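Local coordinates for probable zinc protease (Pseudomonas aeruginosa, PDB 4NNZ), which is probably a metallopeptidase subunit of the M16 family, forming one half of a heterodimeric zinc protease, at residues R21-Q32 against K364-I374; R263-L274 against L394-A405. All coordinates share one frame; numbering follows the deposited sequence.

Contact 1 (R21-Q32 against K364-I374)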
loop_
_atom_site.group_PDB
_atom_site.type_symbol
_atom_site.label_atom_id
_atom_site.label_comp_id
_atom_site.label_asym_id
_atom_site.label_seq_id
_atom_site.Cartn_x
_atom_site.Cartn_y
_atom_site.Cartn_z
ATOM N N ARG A 21 -37.691 5.138 1.961
ATOM C CA ARG A 21 -38.652 4.078 2.130
ATOM C C ARG A 21 -39.614 4.320 3.267
ATOM O O ARG A 21 -39.222 4.574 4.370
ATOM C CB ARG A 21 -37.981 2.753 2.337
ATOM C CG ARG A 21 -38.994 1.653 2.307
ATOM C CD ARG A 21 -38.338 0.341 2.559
ATOM N NE ARG A 21 -37.357 0.084 1.539
ATOM C CZ ARG A 21 -36.658 -1.027 1.463
ATOM N NH1 ARG A 21 -36.850 -1.974 2.349
ATOM N NH2 ARG A 21 -35.774 -1.184 0.509
ATOM N N GLU A 22 -40.896 4.219 2.972
ATOM C CA GLU A 22 -41.929 4.476 3.938
ATOM C C GLU A 22 -42.294 3.241 4.708
ATOM O O GLU A 22 -42.484 2.207 4.144
ATOM C CB GLU A 22 -43.143 5.011 3.223
ATOM C CG GLU A 22 -42.830 6.242 2.412
ATOM C CD GLU A 22 -43.921 6.600 1.442
ATOM O OE1 GLU A 22 -43.931 7.741 0.939
ATOM O OE2 GLU A 22 -44.765 5.735 1.185
ATOM N N ASP A 23 -42.324 3.351 6.018
ATOM C CA ASP A 23 -42.814 2.297 6.869
ATOM C C ASP A 23 -43.535 2.959 8.020
ATOM O O ASP A 23 -42.920 3.568 8.843
ATOM C CB ASP A 23 -41.631 1.476 7.348
ATOM C CG ASP A 23 -42.014 0.368 8.265
ATOM O OD1 ASP A 23 -43.076 0.434 8.868
ATOM O OD2 ASP A 23 -41.241 -0.583 8.403
ATOM N N HIS A 24 -44.844 2.833 8.083
ATOM C CA HIS A 24 -45.641 3.568 9.056
ATOM C C HIS A 24 -46.032 2.772 10.292
ATOM O O HIS A 24 -46.884 3.165 11.038
ATOM C CB HIS A 24 -46.857 4.210 8.403
ATOM C CG HIS A 24 -46.609 4.691 7.017
ATOM N ND1 HIS A 24 -46.247 5.983 6.737
ATOM C CD2 HIS A 24 -46.675 4.056 5.830
ATOM C CE1 HIS A 24 -46.098 6.127 5.437
ATOM N NE2 HIS A 24 -46.353 4.970 4.862
ATOM N N ARG A 25 -45.349 1.670 10.513
ATOM C CA ARG A 25 -45.633 0.765 11.597
ATOM C C ARG A 25 -45.452 1.393 12.945
ATOM O O ARG A 25 -46.078 1.007 13.899
ATOM C CB ARG A 25 -44.791 -0.484 11.461
ATOM C CG ARG A 25 -45.482 -1.546 10.638
ATOM C CD ARG A 25 -44.604 -2.746 10.436
ATOM N NE ARG A 25 -43.318 -2.348 9.922
ATOM C CZ ARG A 25 -42.180 -2.878 10.318
ATOM N NH1 ARG A 25 -41.045 -2.451 9.808
ATOM N NH2 ARG A 25 -42.192 -3.832 11.224
ATOM N N ALA A 26 -44.584 2.372 13.008
ATOM C CA ALA A 26 -44.363 3.091 14.220
ATOM C C ALA A 26 -44.028 4.496 13.827
ATOM O O ALA A 26 -43.582 4.724 12.717
ATOM C CB ALA A 26 -43.229 2.469 14.967
ATOM N N PRO A 27 -44.212 5.453 14.711
ATOM C CA PRO A 27 -43.907 6.840 14.378
ATOM C C PRO A 27 -42.446 7.229 14.597
ATOM O O PRO A 27 -42.140 8.116 15.357
ATOM C CB PRO A 27 -44.785 7.584 15.351
ATOM C CG PRO A 27 -44.686 6.743 16.549
ATOM C CD PRO A 27 -44.801 5.347 16.040
ATOM N N VAL A 28 -41.540 6.562 13.901
ATOM C CA VAL A 28 -40.120 6.855 13.997
ATOM C C VAL A 28 -39.517 6.879 12.628
ATOM O O VAL A 28 -39.972 6.199 11.749
ATOM C CB VAL A 28 -39.395 5.765 14.757
ATOM C CG1 VAL A 28 -39.643 5.906 16.224
ATOM C CG2 VAL A 28 -39.876 4.420 14.304
ATOM N N VAL A 29 -38.475 7.663 12.450
ATOM C CA VAL A 29 -37.783 7.678 11.181
ATOM C C VAL A 29 -36.279 7.587 11.333
ATOM O O VAL A 29 -35.720 8.122 12.243
ATOM C CB VAL A 29 -38.144 8.911 10.357
ATOM C CG1 VAL A 29 -37.506 10.136 10.950
ATOM C CG2 VAL A 29 -37.676 8.727 8.946
ATOM N N VAL A 30 -35.634 6.936 10.392
ATOM C CA VAL A 30 -34.203 6.774 10.427
ATOM C C VAL A 30 -33.587 7.612 9.320
ATOM O O VAL A 30 -34.013 7.556 8.212
ATOM C CB VAL A 30 -33.831 5.264 10.393
ATOM C CG1 VAL A 30 -32.978 4.838 9.222
ATOM C CG2 VAL A 30 -33.171 4.862 11.664
ATOM N N SER A 31 -32.581 8.383 9.647
ATOM C CA SER A 31 -31.912 9.166 8.652
ATOM C C SER A 31 -30.449 8.860 8.661
ATOM O O SER A 31 -29.823 9.035 9.655
ATOM C CB SER A 31 -32.109 10.631 8.971
ATOM O OG SER A 31 -31.908 11.435 7.846
ATOM N N GLN A 32 -29.872 8.399 7.567
ATOM C CA GLN A 32 -28.448 8.122 7.581
ATOM C C GLN A 32 -27.704 8.878 6.529
ATOM O O GLN A 32 -28.214 9.006 5.452
ATOM C CB GLN A 32 -28.199 6.673 7.331
ATOM C CG GLN A 32 -29.249 5.754 7.829
ATOM C CD GLN A 32 -28.721 4.369 7.943
ATOM O OE1 GLN A 32 -27.838 3.994 7.230
ATOM N NE2 GLN A 32 -29.252 3.618 8.854
ATOM N N LYS A 364 -34.572 -7.711 7.965
ATOM C CA LYS A 364 -35.241 -6.898 6.993
ATOM C C LYS A 364 -36.039 -5.954 7.787
ATOM O O LYS A 364 -35.986 -4.769 7.592
ATOM C CB LYS A 364 -36.204 -7.754 6.178
ATOM C CG LYS A 364 -37.337 -7.010 5.482
ATOM C CD LYS A 364 -37.431 -7.390 4.014
ATOM C CE LYS A 364 -37.405 -6.164 3.109
ATOM N NZ LYS A 364 -38.552 -5.257 3.360
ATOM N N ASP A 365 -36.802 -6.514 8.690
ATOM C CA ASP A 365 -37.608 -5.749 9.579
ATOM C C ASP A 365 -36.528 -5.050 10.328
ATOM O O ASP A 365 -35.438 -5.556 10.386
ATOM C CB ASP A 365 -38.391 -6.703 10.450
ATOM C CG ASP A 365 -39.093 -6.025 11.553
ATOM O OD1 ASP A 365 -38.517 -5.120 12.157
ATOM O OD2 ASP A 365 -40.237 -6.392 11.829
ATOM N N SER A 366 -36.831 -3.865 10.809
ATOM C CA SER A 366 -35.875 -2.932 11.361
ATOM C C SER A 366 -35.546 -1.920 10.313
ATOM O O SER A 366 -34.824 -2.173 9.403
ATOM C CB SER A 366 -34.616 -3.597 11.827
ATOM O OG SER A 366 -33.814 -2.661 12.484
ATOM N N ILE A 367 -36.107 -0.754 10.472
ATOM C CA ILE A 367 -35.933 0.286 9.527
ATOM C C ILE A 367 -34.471 0.693 9.448
ATOM O O ILE A 367 -34.018 1.112 8.428
ATOM C CB ILE A 367 -36.881 1.453 9.814
ATOM C CG1 ILE A 367 -36.672 1.973 11.209
ATOM C CG2 ILE A 367 -38.300 0.994 9.671
ATOM C CD1 ILE A 367 -37.353 3.280 11.456
ATOM N N ALA A 368 -33.753 0.570 10.549
ATOM C CA ALA A 368 -32.344 0.871 10.561
ATOM C C ALA A 368 -31.514 -0.033 9.688
ATOM O O ALA A 368 -30.627 0.414 9.034
ATOM C CB ALA A 368 -31.818 0.857 11.967
ATOM N N ALA A 369 -31.786 -1.313 9.716
ATOM C CA ALA A 369 -31.098 -2.242 8.871
ATOM C C ALA A 369 -31.369 -2.021 7.410
ATOM O O ALA A 369 -30.488 -2.162 6.604
ATOM C CB ALA A 369 -31.421 -3.662 9.264
ATOM N N GLN A 370 -32.601 -1.724 7.063
ATOM C CA GLN A 370 -32.933 -1.503 5.686
ATOM C C GLN A 370 -32.211 -0.300 5.217
ATOM O O GLN A 370 -31.738 -0.266 4.129
ATOM C CB GLN A 370 -34.420 -1.307 5.497
ATOM C CG GLN A 370 -35.259 -2.503 5.831
ATOM C CD GLN A 370 -36.724 -2.181 5.868
ATOM O OE1 GLN A 370 -37.402 -2.210 4.860
ATOM N NE2 GLN A 370 -37.216 -1.884 7.028
ATOM N N ALA A 371 -32.146 0.706 6.050
ATOM C CA ALA A 371 -31.437 1.913 5.712
ATOM C C ALA A 371 -29.953 1.699 5.509
ATOM O O ALA A 371 -29.390 2.231 4.610
ATOM C CB ALA A 371 -31.692 2.977 6.742
ATOM N N SER A 372 -29.330 0.928 6.363
ATOM C CA SER A 372 -27.960 0.559 6.184
ATOM C C SER A 372 -27.685 -0.288 4.965
ATOM O O SER A 372 -26.670 -0.129 4.333
ATOM C CB SER A 372 -27.457 -0.117 7.412
ATOM O OG SER A 372 -27.565 0.769 8.458
ATOM N N SER A 373 -28.578 -1.204 4.651
ATOM C CA SER A 373 -28.403 -2.007 3.476
ATOM C C SER A 373 -28.425 -1.122 2.264
ATOM O O SER A 373 -27.676 -1.316 1.351
ATOM C CB SER A 373 -29.511 -3.019 3.345
ATOM O OG SER A 373 -29.471 -3.949 4.374
ATOM N N ILE A 374 -29.277 -0.127 2.285
ATOM C CA ILE A 374 -29.391 0.770 1.189
ATOM C C ILE A 374 -28.147 1.627 1.064
ATOM O O ILE A 374 -27.695 1.888 -0.005
ATOM C CB ILE A 374 -30.653 1.631 1.325
ATOM C CG1 ILE A 374 -31.895 0.778 1.154
ATOM C CG2 ILE A 374 -30.664 2.743 0.311
ATOM C CD1 ILE A 374 -33.144 1.408 1.690
#

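Contact 2 (R263-L274 against L394-A405)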
loop_
_atom_site.group_PDB
_atom_site.type_symbol
_atom_site.label_atom_id
_atom_site.label_comp_id
_atom_site.label_asym_id
_atom_site.label_seq_id
_atom_site.Cartn_x
_atom_site.Cartn_y
_atom_site.Cartn_z
ATOM N N ARG A 263 -22.409 -15.013 -10.113
ATOM C CA ARG A 263 -22.724 -16.331 -9.623
ATOM C C ARG A 263 -21.627 -16.872 -8.755
ATOM O O ARG A 263 -21.891 -17.492 -7.771
ATOM C CB ARG A 263 -23.020 -17.293 -10.764
ATOM C CG ARG A 263 -23.399 -18.686 -10.317
ATOM C CD ARG A 263 -24.884 -18.838 -10.057
ATOM N NE ARG A 263 -25.707 -18.415 -11.178
ATOM C CZ ARG A 263 -26.161 -19.230 -12.115
ATOM N NH1 ARG A 263 -25.876 -20.502 -12.065
ATOM N NH2 ARG A 263 -26.896 -18.775 -13.103
ATOM N N GLU A 264 -20.393 -16.659 -9.147
ATOM C CA GLU A 264 -19.279 -17.172 -8.393
ATOM C C GLU A 264 -19.202 -16.536 -7.014
ATOM O O GLU A 264 -18.851 -17.183 -6.062
ATOM C CB GLU A 264 -17.983 -17.070 -9.185
ATOM C CG GLU A 264 -17.201 -15.806 -8.940
ATOM C CD GLU A 264 -16.305 -15.435 -10.082
ATOM O OE1 GLU A 264 -15.703 -16.327 -10.682
ATOM O OE2 GLU A 264 -16.199 -14.245 -10.381
ATOM N N VAL A 265 -19.527 -15.259 -6.914
ATOM C CA VAL A 265 -19.535 -14.597 -5.643
ATOM C C VAL A 265 -20.566 -15.217 -4.749
ATOM O O VAL A 265 -20.312 -15.471 -3.609
ATOM C CB VAL A 265 -19.873 -13.114 -5.799
ATOM C CG1 VAL A 265 -20.015 -12.442 -4.460
ATOM C CG2 VAL A 265 -18.810 -12.407 -6.587
ATOM N N ASN A 266 -21.748 -15.404 -5.264
ATOM C CA ASN A 266 -22.805 -15.938 -4.476
ATOM C C ASN A 266 -22.500 -17.346 -4.055
ATOM O O ASN A 266 -22.917 -17.787 -3.019
ATOM C CB ASN A 266 -24.127 -15.787 -5.179
ATOM C CG ASN A 266 -24.560 -14.362 -5.258
ATOM O OD1 ASN A 266 -24.112 -13.538 -4.510
ATOM N ND2 ASN A 266 -25.420 -14.070 -6.170
ATOM N N ALA A 267 -21.759 -18.035 -4.895
ATOM C CA ALA A 267 -21.246 -19.337 -4.589
ATOM C C ALA A 267 -20.263 -19.293 -3.443
ATOM O O ALA A 267 -20.222 -20.165 -2.636
ATOM C CB ALA A 267 -20.620 -19.942 -5.804
ATOM N N LEU A 268 -19.458 -18.270 -3.395
ATOM C CA LEU A 268 -18.582 -18.064 -2.272
ATOM C C LEU A 268 -19.281 -17.787 -0.948
ATOM O O LEU A 268 -18.844 -18.223 0.077
ATOM C CB LEU A 268 -17.553 -16.998 -2.601
ATOM C CG LEU A 268 -16.480 -17.476 -3.534
ATOM C CD1 LEU A 268 -15.634 -16.327 -3.979
ATOM C CD2 LEU A 268 -15.630 -18.536 -2.893
ATOM N N ARG A 269 -20.356 -17.035 -0.981
ATOM C CA ARG A 269 -21.114 -16.761 0.206
ATOM C C ARG A 269 -21.693 -18.026 0.761
ATOM O O ARG A 269 -21.641 -18.267 1.933
ATOM C CB ARG A 269 -22.214 -15.783 -0.125
ATOM C CG ARG A 269 -21.719 -14.669 -0.997
ATOM C CD ARG A 269 -22.800 -13.709 -1.388
ATOM N NE ARG A 269 -23.691 -13.389 -0.301
ATOM C CZ ARG A 269 -24.854 -12.793 -0.456
ATOM N NH1 ARG A 269 -25.262 -12.462 -1.640
ATOM N NH2 ARG A 269 -25.604 -12.528 0.571
ATOM N N LEU A 270 -22.220 -18.839 -0.123
ATOM C CA LEU A 270 -22.767 -20.113 0.205
ATOM C C LEU A 270 -21.702 -21.032 0.770
ATOM O O LEU A 270 -21.969 -21.789 1.657
ATOM C CB LEU A 270 -23.416 -20.729 -1.030
ATOM C CG LEU A 270 -24.926 -20.845 -1.188
ATOM C CD1 LEU A 270 -25.575 -21.403 0.040
ATOM C CD2 LEU A 270 -25.560 -19.521 -1.513
ATOM N N ILE A 271 -20.491 -20.970 0.261
ATOM C CA ILE A 271 -19.426 -21.804 0.778
ATOM C C ILE A 271 -19.109 -21.473 2.215
ATOM O O ILE A 271 -18.835 -22.354 2.991
ATOM C CB ILE A 271 -18.168 -21.769 -0.112
ATOM C CG1 ILE A 271 -18.367 -22.610 -1.341
ATOM C CG2 ILE A 271 -16.954 -22.341 0.572
ATOM C CD1 ILE A 271 -17.467 -22.220 -2.468
ATOM N N GLY A 272 -19.142 -20.207 2.564
ATOM C CA GLY A 272 -18.899 -19.843 3.925
ATOM C C GLY A 272 -19.914 -20.421 4.854
ATOM O O GLY A 272 -19.600 -20.866 5.902
ATOM N N ALA A 273 -21.153 -20.386 4.437
ATOM C CA ALA A 273 -22.239 -20.920 5.201
ATOM C C ALA A 273 -22.127 -22.412 5.385
ATOM O O ALA A 273 -22.442 -22.931 6.413
ATOM C CB ALA A 273 -23.549 -20.529 4.575
ATOM N N LEU A 274 -21.677 -23.097 4.364
ATOM C CA LEU A 274 -21.441 -24.506 4.441
ATOM C C LEU A 274 -20.362 -24.861 5.430
ATOM O O LEU A 274 -20.390 -25.892 6.026
ATOM C CB LEU A 274 -21.037 -25.045 3.084
ATOM C CG LEU A 274 -22.091 -25.278 2.030
ATOM C CD1 LEU A 274 -21.398 -25.312 0.696
ATOM C CD2 LEU A 274 -22.869 -26.556 2.258
ATOM N N LEU A 394 -29.273 -15.970 -4.595
ATOM C CA LEU A 394 -28.760 -17.020 -3.763
ATOM C C LEU A 394 -29.318 -18.337 -4.231
ATOM O O LEU A 394 -28.690 -19.363 -4.151
ATOM C CB LEU A 394 -29.084 -16.764 -2.310
ATOM C CG LEU A 394 -28.147 -15.820 -1.600
ATOM C CD1 LEU A 394 -28.386 -15.847 -0.121
ATOM C CD2 LEU A 394 -26.710 -16.156 -1.890
ATOM N N LYS A 395 -30.546 -18.267 -4.688
ATOM C CA LYS A 395 -31.274 -19.412 -5.159
ATOM C C LYS A 395 -30.636 -20.023 -6.370
ATOM O O LYS A 395 -30.653 -21.208 -6.530
ATOM C CB LYS A 395 -32.675 -19.003 -5.497
ATOM C CG LYS A 395 -33.725 -19.904 -4.921
ATOM C CD LYS A 395 -35.112 -19.355 -5.189
ATOM C CE LYS A 395 -35.757 -19.995 -6.399
ATOM N NZ LYS A 395 -36.941 -20.823 -6.059
ATOM N N ALA A 396 -30.075 -19.197 -7.231
ATOM C CA ALA A 396 -29.464 -19.660 -8.462
ATOM C C ALA A 396 -28.236 -20.530 -8.288
ATOM O O ALA A 396 -27.894 -21.269 -9.171
ATOM C CB ALA A 396 -29.186 -18.508 -9.394
ATOM N N VAL A 397 -27.585 -20.441 -7.154
ATOM C CA VAL A 397 -26.383 -21.191 -6.956
ATOM C C VAL A 397 -26.674 -22.659 -6.975
ATOM O O VAL A 397 -27.566 -23.118 -6.325
ATOM C CB VAL A 397 -25.739 -20.814 -5.630
ATOM C CG1 VAL A 397 -24.487 -21.614 -5.408
ATOM C CG2 VAL A 397 -25.417 -19.348 -5.632
ATOM N N THR A 398 -25.885 -23.397 -7.728
ATOM C CA THR A 398 -26.079 -24.820 -7.893
ATOM C C THR A 398 -24.853 -25.517 -7.413
ATOM O O THR A 398 -23.810 -24.927 -7.351
ATOM C CB THR A 398 -26.314 -25.216 -9.352
ATOM O OG1 THR A 398 -25.098 -25.128 -10.076
ATOM C CG2 THR A 398 -27.285 -24.305 -9.984
ATOM N N PRO A 399 -24.945 -26.796 -7.123
ATOM C CA PRO A 399 -23.848 -27.482 -6.482
ATOM C C PRO A 399 -22.622 -27.401 -7.332
ATOM O O PRO A 399 -21.528 -27.472 -6.839
ATOM C CB PRO A 399 -24.355 -28.888 -6.424
ATOM C CG PRO A 399 -25.763 -28.697 -6.116
ATOM C CD PRO A 399 -26.176 -27.563 -6.978
ATOM N N ASP A 400 -22.831 -27.309 -8.622
ATOM C CA ASP A 400 -21.774 -27.150 -9.573
ATOM C C ASP A 400 -21.058 -25.818 -9.464
ATOM O O ASP A 400 -19.872 -25.747 -9.587
ATOM C CB ASP A 400 -22.315 -27.424 -10.958
ATOM C CG ASP A 400 -23.041 -28.740 -11.018
ATOM O OD1 ASP A 400 -22.563 -29.696 -10.384
ATOM O OD2 ASP A 400 -24.102 -28.822 -11.669
ATOM N N ASP A 401 -21.805 -24.764 -9.212
ATOM C CA ASP A 401 -21.235 -23.448 -9.063
ATOM C C ASP A 401 -20.299 -23.445 -7.894
ATOM O O ASP A 401 -19.257 -22.826 -7.911
ATOM C CB ASP A 401 -22.334 -22.464 -8.755
ATOM C CG ASP A 401 -23.065 -22.046 -9.952
ATOM O OD1 ASP A 401 -22.483 -22.071 -11.026
ATOM O OD2 ASP A 401 -24.228 -21.685 -9.831
ATOM N N ILE A 402 -20.729 -24.101 -6.844
ATOM C CA ILE A 402 -19.967 -24.142 -5.644
ATOM C C ILE A 402 -18.675 -24.847 -5.893
ATOM O O ILE A 402 -17.642 -24.366 -5.515
ATOM C CB ILE A 402 -20.773 -24.841 -4.546
ATOM C CG1 ILE A 402 -21.840 -23.905 -4.047
ATOM C CG2 ILE A 402 -19.927 -25.274 -3.370
ATOM C CD1 ILE A 402 -22.636 -24.473 -2.923
ATOM N N GLN A 403 -18.731 -26.009 -6.517
ATOM C CA GLN A 403 -17.518 -26.768 -6.730
ATOM C C GLN A 403 -16.591 -25.970 -7.604
ATOM O O GLN A 403 -15.428 -25.912 -7.371
ATOM C CB GLN A 403 -17.825 -28.160 -7.300
ATOM C CG GLN A 403 -16.831 -28.714 -8.312
ATOM C CD GLN A 403 -17.123 -30.110 -8.753
ATOM O OE1 GLN A 403 -17.889 -30.340 -9.671
ATOM N NE2 GLN A 403 -16.491 -31.055 -8.109
ATOM N N LYS A 404 -17.134 -25.342 -8.615
ATOM C CA LYS A 404 -16.330 -24.541 -9.494
ATOM C C LYS A 404 -15.652 -23.385 -8.820
ATOM O O LYS A 404 -14.522 -23.132 -9.084
ATOM C CB LYS A 404 -17.202 -24.028 -10.611
ATOM C CG LYS A 404 -16.471 -23.601 -11.851
ATOM C CD LYS A 404 -17.356 -22.726 -12.714
ATOM C CE LYS A 404 -16.925 -21.280 -12.643
ATOM N NZ LYS A 404 -17.109 -20.702 -11.289
ATOM N N ALA A 405 -16.340 -22.670 -7.961
ATOM C CA ALA A 405 -15.718 -21.572 -7.253
ATOM C C ALA A 405 -14.605 -22.035 -6.352
ATOM O O ALA A 405 -13.600 -21.384 -6.253
ATOM C CB ALA A 405 -16.739 -20.783 -6.469
#

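Contact 1 (R21-Q32 against K364-I374)
Helix 367-379 lies against the six-stranded sheet of the N-terminal half, and Ile367 at its first turn packs on Val28 and Val30 of strand 28-35. The CD1 of Ile367 comes within 4.0 Å of Val28 CG2. A chi1 of 57° puts CG1 between the backbone N and the carbonyl carbon and brings CD1 to the strand. Ile367 CG2, on a separate branch, meets Asp23 OD2 at 3.6 Å. One turn on, Ala371 CB packs against Val30, 3.4 Å from Val30 CG1. The amide of Gln32 lies over the same methyl, with NE2 3.3 Å from Ala371 CB, while its OE1 is taken by Trp34.

The elements joined are far apart in sequence: a strand of the Insulinase-family half and a helix from late in the chain. The axes of 28-32 and 367-374 run 24° apart. Strand 190-196 extends the floor, with Val195 under Ile367 and Ala371.

Polar groups border this patch. Arg21 NH1 reaches Gln370 OE1 at 2.6 Å, but the bond is bent and weak. Toward the surface, Asp23, Arg25 and Asp365 form a salt-bridge network. Asp23 OD1 accepts from Arg25 N and so forms an Asx turn, and Asp23 also pairs with the Arg25 guanidinium. Arg25 NH2 then crosses to Asp365 OD2 at 3.3 Å, meeting it from above the carboxylate plane.

Contact 2 (R263-L274 against L394-A405)
Asp401 OD2 is gripped by two donors, one from each segment. Arg263 NH1 reaches Asp401 OD2 at 3.0 Å in an almost straight bond of 177°. The oxygen lies in the guanidinium plane and offers its syn lone pair. Thr398 N comes from the anti side, with 3.2 Å between Thr398 N and Asp401 OD2. Thr398 and Asp401 form a capping box at the start of helix 399-409, whose return bond, from Asp401 N to Thr398 OG1, is weak. The salt bridge thus holds a residue that also closes the helix end. The bends of Arg263 at chi2 and chi3 turn its guanidinium so that Ala396 CB lies over one face, toward the rim.

Below the polar edge the contact is apolar. Ile402 sits as a knob among Ala267, Leu270, Ile271 and Leu274. Ile402 CG2 is 3.7 Å from Ile271 CG1, and the two side chains run alongside each other, pointing opposite ways. Ile402 CD1 meets Leu274 CD1 tip to tip at 3.9 Å. Ala405 is a second knob, with CB 4.0 Å from Ala267 CB.

At the other end, Leu394 CD2 packs on Leu270 CD2 at 3.6 Å and lies over one face of the Arg269 guanidinium. That guanidinium also bonds Asn266 OD1 and pairs with Asp390. Ile349 and Met356 of helix 346-364 add to the apolar cover. Segments 263-274 and 399-405 cross at 88°, a nearly perpendicular helix pair with knobs-into-holes packing within the second half of this M16 chain.

Contact 2 is the more buried; contact 1 is partly buried, and its charged end lies near the surface. Contact 1 joins a sheet of the first half to a helix, with strand and helix nearly parallel. Contact 2 joins helices that cross almost at right angles. No helix or strand lies in both, but helix 346-364, which covers contact 2, leads into segment 364-374 of contact 1. Helix 367-379 is followed in the chain by helix 386-396 of contact 2. Their centres are 30 Å apart. In contact 1 aliphatic side chains are flanked by a salt-bridge network joining a loop to Asp365. In contact 2 one salt bridge between the segments borders a larger apolar interface.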